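Local coordinates for Lmo0135 protein (PDB 5ISU) that probably binds peptides outside the cell as the substrate-binding component of an ABC transporter, at residues K329-S334 with I367-D372. Residues are numbered along the deposited sequence; the frame is centred on the assembly and turned at random.
Sequences KLVKES and IGVTLD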
ATOM      1  N   LYS A 329      -0.731  27.026 -26.053  1.00 76.00           N
ATOM      2  CA  LYS A 329      -1.968  27.815 -25.983  1.00 80.40           C
ATOM      3  C   LYS A 329      -2.417  28.068 -24.542  1.00 79.16           C
ATOM      4  O   LYS A 329      -2.767  29.188 -24.186  1.00 81.66           O
ATOM      5  CB  LYS A 329      -3.112  27.110 -26.752  1.00 83.25           C
ATOM      6  CG  LYS A 329      -3.422  27.652 -28.143  1.00 86.54           C
ATOM      7  CD  LYS A 329      -4.396  28.827 -28.027  1.00 92.05           C
ATOM      8  CE  LYS A 329      -4.777  29.433 -29.371  1.00 95.92           C
ATOM      9  NZ  LYS A 329      -3.644  30.151 -30.017  1.00 98.43           N
ATOM     10  N   LEU A 330      -2.398  27.022 -23.726  1.00 74.49           N
ATOM     11  CA  LEU A 330      -2.844  27.121 -22.333  1.00 73.99           C
ATOM     12  C   LEU A 330      -1.910  27.930 -21.425  1.00 75.45           C
ATOM     13  O   LEU A 330      -2.379  28.702 -20.572  1.00 74.94           O
ATOM     14  CB  LEU A 330      -3.094  25.723 -21.765  1.00 69.75           C
ATOM     15  CG  LEU A 330      -4.352  25.085 -22.362  1.00 68.68           C
ATOM     16  CD1 LEU A 330      -4.310  23.573 -22.266  1.00 67.46           C
ATOM     17  CD2 LEU A 330      -5.610  25.650 -21.708  1.00 68.23           C
ATOM     18  N   VAL A 331      -0.604  27.757 -21.595  1.00 75.80           N
ATOM     19  CA  VAL A 331       0.338  28.527 -20.787  1.00 82.04           C
ATOM     20  C   VAL A 331       0.177  30.036 -21.109  1.00 86.02           C
ATOM     21  O   VAL A 331       0.333  30.874 -20.225  1.00 87.73           O
ATOM     22  CB  VAL A 331       1.799  28.013 -20.918  1.00 85.22           C
ATOM     23  CG1 VAL A 331       2.269  28.017 -22.364  1.00 89.99           C
ATOM     24  CG2 VAL A 331       2.742  28.840 -20.049  1.00 90.17           C
ATOM     25  N   LYS A 332      -0.167  30.352 -22.364  1.00 87.05           N
ATOM     26  CA  LYS A 332      -0.440  31.736 -22.800  1.00 91.80           C
ATOM     27  C   LYS A 332      -1.679  32.254 -22.052  1.00 92.49           C
ATOM     28  O   LYS A 332      -1.595  33.235 -21.313  1.00 90.23           O
ATOM     29  CB  LYS A 332      -0.672  31.766 -24.324  1.00 94.02           C
ATOM     30  CG  LYS A 332      -1.067  33.100 -24.960  1.00 98.76           C
ATOM     31  CD  LYS A 332       0.079  34.093 -25.060  1.00101.25           C
ATOM     32  CE  LYS A 332      -0.348  35.323 -25.855  1.00105.28           C
ATOM     33  NZ  LYS A 332       0.760  36.291 -26.087  1.00107.91           N
ATOM     34  N   GLU A 333      -2.809  31.560 -22.233  1.00 92.08           N
ATOM     35  CA  GLU A 333      -4.084  31.900 -21.575  1.00 93.58           C
ATOM     36  C   GLU A 333      -3.962  31.958 -20.056  1.00 90.93           C
ATOM     37  O   GLU A 333      -4.741  32.641 -19.394  1.00 92.28           O
ATOM     38  CB  GLU A 333      -5.166  30.863 -21.895  1.00 96.72           C
ATOM     39  CG  GLU A 333      -5.614  30.777 -23.348  1.00102.54           C
ATOM     40  CD  GLU A 333      -6.606  29.637 -23.590  1.00104.66           C
ATOM     41  OE1 GLU A 333      -7.113  29.039 -22.604  1.00103.48           O
ATOM     42  OE2 GLU A 333      -6.884  29.341 -24.773  1.00107.17           O
ATOM     43  N   SER A 334      -3.011  31.202 -19.513  1.00 84.80           N
ATOM     44  CA  SER A 334      -2.772  31.168 -18.077  1.00 82.46           C
ATOM     45  C   SER A 334      -2.475  32.543 -17.475  1.00 84.66           C
ATOM     46  O   SER A 334      -3.053  32.924 -16.449  1.00 78.43           O
ATOM     47  CB  SER A 334      -1.593  30.243 -17.781  1.00 80.89           C
ATOM     48  OG  SER A 334      -1.275  30.236 -16.407  1.00 82.74           O
ATOM     49  N   ILE A 367       7.697  24.033 -23.910  1.00 81.48           N
ATOM     50  CA  ILE A 367       6.462  24.852 -23.913  1.00 81.01           C
ATOM     51  C   ILE A 367       6.704  26.243 -23.294  1.00 81.33           C
ATOM     52  O   ILE A 367       5.758  26.918 -22.896  1.00 79.92           O
ATOM     53  CB  ILE A 367       5.231  24.156 -23.245  1.00 77.55           C
ATOM     54  CG1 ILE A 367       5.422  23.942 -21.736  1.00 75.68           C
ATOM     55  CG2 ILE A 367       4.933  22.842 -23.945  1.00 74.76           C
ATOM     56  CD1 ILE A 367       4.134  23.613 -20.998  1.00 72.57           C
ATOM     57  N   GLY A 368       7.969  26.657 -23.220  1.00 83.45           N
ATOM     58  CA  GLY A 368       8.342  27.969 -22.689  1.00 84.29           C
ATOM     59  C   GLY A 368       8.341  28.118 -21.177  1.00 83.80           C
ATOM     60  O   GLY A 368       8.357  29.250 -20.675  1.00 87.60           O
ATOM     61  N   VAL A 369       8.336  26.998 -20.446  1.00 79.68           N
ATOM     62  CA  VAL A 369       8.329  27.020 -18.966  1.00 78.33           C
ATOM     63  C   VAL A 369       9.662  26.495 -18.428  1.00 77.56           C
ATOM     64  O   VAL A 369      10.100  25.425 -18.826  1.00 74.14           O
ATOM     65  CB  VAL A 369       7.168  26.162 -18.389  1.00 74.02           C
ATOM     66  CG1 VAL A 369       7.221  26.112 -16.859  1.00 71.78           C
ATOM     67  CG2 VAL A 369       5.821  26.686 -18.869  1.00 73.57           C
ATOM     68  N   THR A 370      10.292  27.247 -17.519  1.00 80.10           N
ATOM     69  CA  THR A 370      11.581  26.854 -16.929  1.00 82.30           C
ATOM     70  C   THR A 370      11.354  26.106 -15.616  1.00 80.96           C
ATOM     71  O   THR A 370      10.709  26.632 -14.702  1.00 82.50           O
ATOM     72  CB  THR A 370      12.482  28.079 -16.659  1.00 86.47           C
ATOM     73  OG1 THR A 370      12.615  28.851 -17.855  1.00 88.94           O
ATOM     74  CG2 THR A 370      13.872  27.649 -16.175  1.00 87.16           C
ATOM     75  N   LEU A 371      11.890  24.888 -15.526  1.00 79.35           N
ATOM     76  CA  LEU A 371      11.751  24.056 -14.333  1.00 77.68           C
ATOM     77  C   LEU A 371      13.122  23.796 -13.727  1.00 78.84           C
ATOM     78  O   LEU A 371      14.040  23.387 -14.432  1.00 78.90           O
ATOM     79  CB  LEU A 371      11.099  22.717 -14.696  1.00 74.03           C
ATOM     80  CG  LEU A 371      10.746  21.769 -13.542  1.00 71.04           C
ATOM     81  CD1 LEU A 371       9.581  22.329 -12.755  1.00 70.99           C
ATOM     82  CD2 LEU A 371      10.407  20.368 -14.044  1.00 69.77           C
ATOM     83  N   ASP A 372      13.249  24.032 -12.422  1.00 80.93           N
ATOM     84  CA  ASP A 372      14.494  23.815 -11.682  1.00 82.73           C
ATOM     85  C   ASP A 372      14.367  22.546 -10.866  1.00 78.64           C
ATOM     86  O   ASP A 372      13.425  22.413 -10.091  1.00 74.47           O
ATOM     87  CB  ASP A 372      14.749  24.964 -10.697  1.00 88.71           C
ATOM     88  CG  ASP A 372      15.066  26.285 -11.380  1.00 94.17           C
ATOM     89  OD1 ASP A 372      15.785  26.296 -12.408  1.00 97.58           O
ATOM     90  OD2 ASP A 372      14.634  27.325 -10.841  1.00 95.70           O
TER
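Val331 is the one side chain of 329-334 that touches 367-372, and its two methyls take different partners. The apolar part of the contact runs through CG2, which lies 3.9 Å from CG2 of Val369; the two valines pass alongside each other in opposite directions. Val369 places its CG1 anti to the backbone N (chi1 176°) and thereby leaves CG2 to face the helix. The bond from CA to CB of Ile367 also points toward the helix, but Ile367 lies farther off, its CB 4.9 Å from CG1 of Val331. It backs the valine pair through its CG1, 4.0 Å from CG2 of Val369.

The second approach is to the backbone. CG1 of Val331, set between its backbone N and carbonyl carbon (chi1 57°), comes within 3.7 Å of Ile367 O, a van der Waals distance. The contact is thus small, with about 104 Å² buried in all, and rests on van der Waals packing, of one methyl on a methyl and of the other on a carbonyl oxygen, without direct hydrogen bonding between the segments.

Hydrogen bonds outside the contact shape the chain that Val331 meets. Gly368, with phi at 78°, is the C-prime residue of a Schellman motif ending helix 351-365: its N bonds to Lys365 O, and Val369 N bonds to Tyr364 O. Gly368 O accepts a hydrogen bond from Thr338 OG1, and Thr370 then pairs with Leu342 of strand 341-347.

Helix 324-334 therefore packs against the turn within a beta-alpha-beta crossover, where the chain leaves helix 351-365 for the second strand, 370-376, which lies parallel to its neighbour 341-347 in the mixed sheet of a family 5 solute-binding protein.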